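Local coordinates for protein dihydrofolate reductase (Schistosoma mansoni, PDB 3VCO) that catalyses the NADPH-dependent reduction of 7,8-dihydrofolate to tetrahydrofolate, a key step in folate metabolism and the supply of DNA precursors, at residues Trp43-Thr57 / Thr73-Arg87. Numbering follows the deposited sequence.
Sequences WKIKKDMEFFKTVTT and TWESIPESFKPLKDR. With SO4 (sulfate ion), chain C.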
# COMPACT_ATOMS: atom_id res chain seq x y z
N TRP A 43 -11.27 -1.54 0.89
CA TRP A 43 -11.93 -0.24 0.78
C TRP A 43 -13.22 -0.14 1.62
O TRP A 43 -13.57 0.94 2.11
CB TRP A 43 -12.21 0.09 -0.71
CG TRP A 43 -11.12 -0.48 -1.60
CD1 TRP A 43 -11.27 -1.42 -2.58
CD2 TRP A 43 -9.71 -0.17 -1.55
NE1 TRP A 43 -10.04 -1.72 -3.15
CE2 TRP A 43 -9.08 -0.97 -2.53
CE3 TRP A 43 -8.93 0.68 -0.76
CZ2 TRP A 43 -7.69 -0.93 -2.75
CZ3 TRP A 43 -7.55 0.71 -0.97
CH2 TRP A 43 -6.95 -0.09 -1.96
N LYS A 44 -13.90 -1.27 1.81
CA LYS A 44 -15.17 -1.24 2.50
C LYS A 44 -15.10 -1.14 4.04
O LYS A 44 -16.08 -0.75 4.69
CB LYS A 44 -16.05 -2.44 2.08
CG LYS A 44 -15.61 -3.79 2.64
CD LYS A 44 -16.65 -4.83 2.30
CE LYS A 44 -16.39 -6.17 2.96
NZ LYS A 44 -17.39 -7.20 2.49
N ILE A 45 -13.96 -1.50 4.62
CA ILE A 45 -13.81 -1.33 6.06
C ILE A 45 -13.43 0.12 6.39
O ILE A 45 -12.33 0.56 6.09
CB ILE A 45 -12.81 -2.33 6.63
CG1 ILE A 45 -13.18 -3.73 6.16
CG2 ILE A 45 -12.85 -2.29 8.13
CD1 ILE A 45 -12.10 -4.76 6.43
N LYS A 46 -14.35 0.87 6.98
CA LYS A 46 -14.21 2.32 7.14
C LYS A 46 -13.02 2.68 7.98
O LYS A 46 -12.28 3.60 7.66
CB LYS A 46 -15.52 2.93 7.73
N LYS A 47 -12.81 1.93 9.05
CA LYS A 47 -11.70 2.15 9.95
C LYS A 47 -10.37 1.88 9.22
O LYS A 47 -9.36 2.55 9.45
CB LYS A 47 -11.85 1.23 11.16
CG LYS A 47 -10.89 1.50 12.30
CD LYS A 47 -11.15 2.86 12.91
CE LYS A 47 -10.47 2.95 14.27
NZ LYS A 47 -10.36 4.33 14.82
N ASP A 48 -10.36 0.89 8.34
CA ASP A 48 -9.13 0.61 7.61
C ASP A 48 -8.81 1.73 6.61
O ASP A 48 -7.66 2.04 6.37
CB ASP A 48 -9.21 -0.71 6.86
CG ASP A 48 -7.84 -1.16 6.36
OD1 ASP A 48 -6.93 -1.22 7.21
OD2 ASP A 48 -7.67 -1.40 5.15
N MET A 49 -9.85 2.29 6.01
CA MET A 49 -9.68 3.44 5.11
C MET A 49 -9.14 4.71 5.81
O MET A 49 -8.33 5.43 5.24
CB MET A 49 -11.01 3.75 4.41
CG MET A 49 -11.37 2.70 3.38
SD MET A 49 -10.06 2.45 2.16
CE MET A 49 -9.10 1.05 2.77
N GLU A 50 -9.61 5.00 7.00
CA GLU A 50 -8.98 6.04 7.81
C GLU A 50 -7.47 5.80 7.96
O GLU A 50 -6.69 6.71 7.78
CB GLU A 50 -9.58 6.12 9.20
CG GLU A 50 -11.08 6.15 9.25
CD GLU A 50 -11.60 6.03 10.69
OE1 GLU A 50 -10.85 6.39 11.63
OE2 GLU A 50 -12.75 5.56 10.88
N PHE A 51 -7.10 4.57 8.34
CA PHE A 51 -5.72 4.16 8.52
C PHE A 51 -4.97 4.32 7.21
O PHE A 51 -3.93 4.99 7.15
CB PHE A 51 -5.66 2.70 9.02
CG PHE A 51 -4.27 2.08 9.02
CD1 PHE A 51 -3.32 2.45 9.96
CD2 PHE A 51 -3.94 1.08 8.11
CE1 PHE A 51 -2.04 1.87 9.96
CE2 PHE A 51 -2.69 0.51 8.11
CZ PHE A 51 -1.75 0.89 9.05
N PHE A 52 -5.55 3.78 6.15
CA PHE A 52 -4.98 3.90 4.81
C PHE A 52 -4.77 5.35 4.40
O PHE A 52 -3.67 5.72 4.02
CB PHE A 52 -5.87 3.20 3.81
CG PHE A 52 -5.33 3.21 2.42
CD1 PHE A 52 -4.54 2.18 1.95
CD2 PHE A 52 -5.65 4.23 1.55
CE1 PHE A 52 -4.07 2.20 0.62
CE2 PHE A 52 -5.18 4.25 0.25
CZ PHE A 52 -4.39 3.25 -0.21
N LYS A 53 -5.83 6.15 4.46
CA LYS A 53 -5.78 7.58 4.12
C LYS A 53 -4.67 8.33 4.87
O LYS A 53 -3.83 9.00 4.26
CB LYS A 53 -7.13 8.25 4.38
CG LYS A 53 -7.11 9.78 4.17
CD LYS A 53 -7.13 10.15 2.70
CE LYS A 53 -7.41 11.66 2.51
NZ LYS A 53 -7.83 11.98 1.13
N THR A 54 -4.68 8.22 6.19
CA THR A 54 -3.64 8.79 7.04
C THR A 54 -2.21 8.36 6.67
O THR A 54 -1.36 9.21 6.40
CB THR A 54 -3.89 8.45 8.52
OG1 THR A 54 -5.15 8.99 8.92
CG2 THR A 54 -2.80 9.03 9.41
N VAL A 55 -1.97 7.06 6.63
CA VAL A 55 -0.65 6.50 6.34
C VAL A 55 -0.18 7.02 4.99
O VAL A 55 0.94 7.52 4.89
CB VAL A 55 -0.67 4.92 6.37
CG1 VAL A 55 0.54 4.31 5.70
CG2 VAL A 55 -0.77 4.42 7.79
N THR A 56 -1.03 6.96 3.98
CA THR A 56 -0.57 7.29 2.63
C THR A 56 -0.60 8.76 2.29
O THR A 56 0.04 9.16 1.33
CB THR A 56 -1.35 6.53 1.53
OG1 THR A 56 -2.72 6.92 1.58
CG2 THR A 56 -1.17 4.93 1.73
N THR A 57 -1.34 9.56 3.03
CA THR A 57 -1.47 10.95 2.62
C THR A 57 -0.52 11.86 3.39
O THR A 57 0.00 12.84 2.83
CB THR A 57 -2.91 11.45 2.77
OG1 THR A 57 -3.75 10.67 1.90
CG2 THR A 57 -3.04 12.92 2.40
N THR A 73 -5.61 -3.68 -8.61
CA THR A 73 -5.79 -2.85 -7.42
C THR A 73 -6.46 -1.53 -7.83
O THR A 73 -7.48 -1.15 -7.29
CB THR A 73 -4.45 -2.59 -6.66
OG1 THR A 73 -3.95 -3.83 -6.17
CG2 THR A 73 -4.66 -1.64 -5.48
N TRP A 74 -5.91 -0.87 -8.83
CA TRP A 74 -6.52 0.35 -9.34
C TRP A 74 -8.01 0.16 -9.70
O TRP A 74 -8.84 0.96 -9.31
CB TRP A 74 -5.76 0.84 -10.54
CG TRP A 74 -6.44 1.94 -11.29
CD1 TRP A 74 -7.12 1.83 -12.49
CD2 TRP A 74 -6.52 3.31 -10.90
NE1 TRP A 74 -7.57 3.06 -12.87
CE2 TRP A 74 -7.25 3.98 -11.91
CE3 TRP A 74 -6.03 4.05 -9.82
CZ2 TRP A 74 -7.50 5.36 -11.86
CZ3 TRP A 74 -6.29 5.41 -9.77
CH2 TRP A 74 -7.02 6.05 -10.79
N GLU A 75 -8.35 -0.93 -10.36
CA GLU A 75 -9.70 -1.14 -10.80
C GLU A 75 -10.64 -1.49 -9.66
O GLU A 75 -11.85 -1.32 -9.80
CB GLU A 75 -9.74 -2.27 -11.80
CG GLU A 75 -9.25 -1.91 -13.15
CD GLU A 75 -9.29 -3.10 -14.08
OE1 GLU A 75 -9.80 -4.17 -13.66
OE2 GLU A 75 -8.80 -2.97 -15.21
N SER A 76 -10.08 -1.99 -8.56
CA SER A 76 -10.93 -2.46 -7.46
C SER A 76 -11.42 -1.28 -6.62
O SER A 76 -12.38 -1.40 -5.90
CB SER A 76 -10.16 -3.43 -6.56
OG SER A 76 -9.27 -2.70 -5.74
N ILE A 77 -10.70 -0.17 -6.70
CA ILE A 77 -11.05 1.03 -5.96
C ILE A 77 -12.37 1.65 -6.44
O ILE A 77 -12.57 1.87 -7.63
CB ILE A 77 -9.92 2.05 -6.06
CG1 ILE A 77 -8.64 1.47 -5.46
CG2 ILE A 77 -10.32 3.34 -5.37
CD1 ILE A 77 -7.39 2.35 -5.80
N PRO A 78 -13.29 1.90 -5.51
CA PRO A 78 -14.58 2.51 -5.85
C PRO A 78 -14.38 3.90 -6.46
O PRO A 78 -13.44 4.61 -6.09
CB PRO A 78 -15.29 2.60 -4.50
CG PRO A 78 -14.73 1.44 -3.71
CD PRO A 78 -13.26 1.39 -4.12
N GLU A 79 -15.24 4.25 -7.40
CA GLU A 79 -15.13 5.49 -8.17
C GLU A 79 -15.10 6.76 -7.32
O GLU A 79 -14.30 7.66 -7.58
CB GLU A 79 -16.24 5.59 -9.22
CG GLU A 79 -16.09 4.60 -10.38
CD GLU A 79 -14.66 4.49 -10.89
OE1 GLU A 79 -13.88 3.68 -10.34
OE2 GLU A 79 -14.32 5.21 -11.86
N SER A 80 -15.95 6.83 -6.30
CA SER A 80 -15.91 7.92 -5.33
C SER A 80 -14.53 8.14 -4.68
O SER A 80 -14.29 9.18 -4.05
CB SER A 80 -16.95 7.67 -4.25
OG SER A 80 -16.95 6.31 -3.87
N PHE A 81 -13.62 7.18 -4.84
CA PHE A 81 -12.33 7.17 -4.15
C PHE A 81 -11.15 7.50 -5.07
O PHE A 81 -10.07 7.85 -4.60
CB PHE A 81 -12.11 5.79 -3.50
CG PHE A 81 -12.91 5.57 -2.24
CD1 PHE A 81 -12.27 5.32 -1.04
CD2 PHE A 81 -14.29 5.63 -2.25
CE1 PHE A 81 -13.00 5.12 0.13
CE2 PHE A 81 -15.03 5.44 -1.08
CZ PHE A 81 -14.38 5.18 0.11
N LYS A 82 -11.37 7.39 -6.38
CA LYS A 82 -10.33 7.40 -7.43
C LYS A 82 -10.29 8.72 -8.19
O LYS A 82 -11.35 9.24 -8.54
CB LYS A 82 -10.75 6.38 -8.49
CG LYS A 82 -10.05 5.05 -8.55
CD LYS A 82 -10.28 4.51 -9.94
CE LYS A 82 -10.77 3.11 -9.97
NZ LYS A 82 -10.69 2.58 -11.34
N PRO A 83 -9.08 9.26 -8.50
CA PRO A 83 -7.72 8.93 -8.06
C PRO A 83 -7.61 9.32 -6.59
O PRO A 83 -8.43 10.09 -6.09
CB PRO A 83 -6.83 9.86 -8.87
CG PRO A 83 -7.69 10.28 -10.08
CD PRO A 83 -9.08 10.29 -9.57
N LEU A 84 -6.65 8.76 -5.88
CA LEU A 84 -6.53 9.05 -4.46
C LEU A 84 -6.03 10.47 -4.31
O LEU A 84 -4.94 10.78 -4.79
CB LEU A 84 -5.53 8.07 -3.90
CG LEU A 84 -6.05 6.65 -4.05
CD1 LEU A 84 -5.03 5.62 -3.53
CD2 LEU A 84 -7.35 6.56 -3.28
N LYS A 85 -6.83 11.34 -3.70
CA LYS A 85 -6.47 12.76 -3.62
C LYS A 85 -5.17 13.03 -2.85
O LYS A 85 -4.88 12.34 -1.87
CB LYS A 85 -7.63 13.60 -3.04
CG LYS A 85 -8.38 12.93 -1.91
CD LYS A 85 -9.65 13.72 -1.50
CE LYS A 85 -10.50 12.94 -0.49
NZ LYS A 85 -11.76 13.65 -0.11
N ASP A 86 -4.43 14.03 -3.28
CA ASP A 86 -3.25 14.50 -2.52
C ASP A 86 -2.08 13.53 -2.51
O ASP A 86 -1.17 13.66 -1.69
CB ASP A 86 -3.65 14.91 -1.10
CG ASP A 86 -4.53 16.16 -1.07
OD1 ASP A 86 -4.24 17.10 -1.85
OD2 ASP A 86 -5.50 16.21 -0.29
N ARG A 87 -2.12 12.57 -3.44
CA ARG A 87 -1.05 11.61 -3.63
C ARG A 87 -0.79 11.50 -5.10
O ARG A 87 -1.69 11.69 -5.92
CB ARG A 87 -1.47 10.22 -3.07
CG ARG A 87 -1.52 10.21 -1.56
CD ARG A 87 -2.52 9.19 -1.07
NE ARG A 87 -3.84 9.77 -1.13
CZ ARG A 87 -4.94 9.22 -0.67
NH1 ARG A 87 -4.90 8.04 -0.04
NH2 ARG A 87 -6.09 9.88 -0.79
S SO4 C . -2.61 -5.93 -9.50
O1 SO4 C . -1.16 -6.14 -9.34
O2 SO4 C . -3.12 -4.81 -8.72
O3 SO4 C . -2.84 -5.71 -10.93
O4 SO4 C . -3.34 -7.13 -9.04
O HOH W 1 0.56 13.01 0.09
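W43 NE1 donates to S76 OG at 2.9 Å, one of two direct hydrogen bonds between 43-57 and 73-87, with S76 OG tilted slightly from the indole plane. S76 OG in turn donates to T73 O, on a lone pair in the carbonyl plane. In the second, R87 NH1 donates to T56 OG1 at 2.9 Å, and that hydroxyl itself donates to F52 O. The guanidinium also grips K85 O side-on through NE and NH2, which fixes its rotation. Its faces are covered by L84 CB and, opposite, T57 OG1. The chain bends at chi3 (-81°), and K85 O lies close to the guanidinium plane. One water bridges T57 O and D86 O.

This is the dihydrofolate reductase fold, in which helix 46-57 lines the substrate cleft. By similarity, residues 48-53 and R87 bind substrate and T73 binds NADP(+). A sulfate, probably from crystallisation, is held by T73 N, T73 OG1 and V72 N. K53 NZ lies 3.3 Å from R87 NH2. Both are cationic donors with no bond between them, consistent with a site for the glutamate-tail carboxylate of the substrate, as in relatives.

Apolar packing centres on W43. I77 CG1 makes a CH-pi contact over one face of its six-membered ring, 4.0 Å from the centroid. P78 CD lies 3.8 Å from W43 CD1. L84 CD1 meets the F52 ring at its edge, 4.0 Å from F52 CE2.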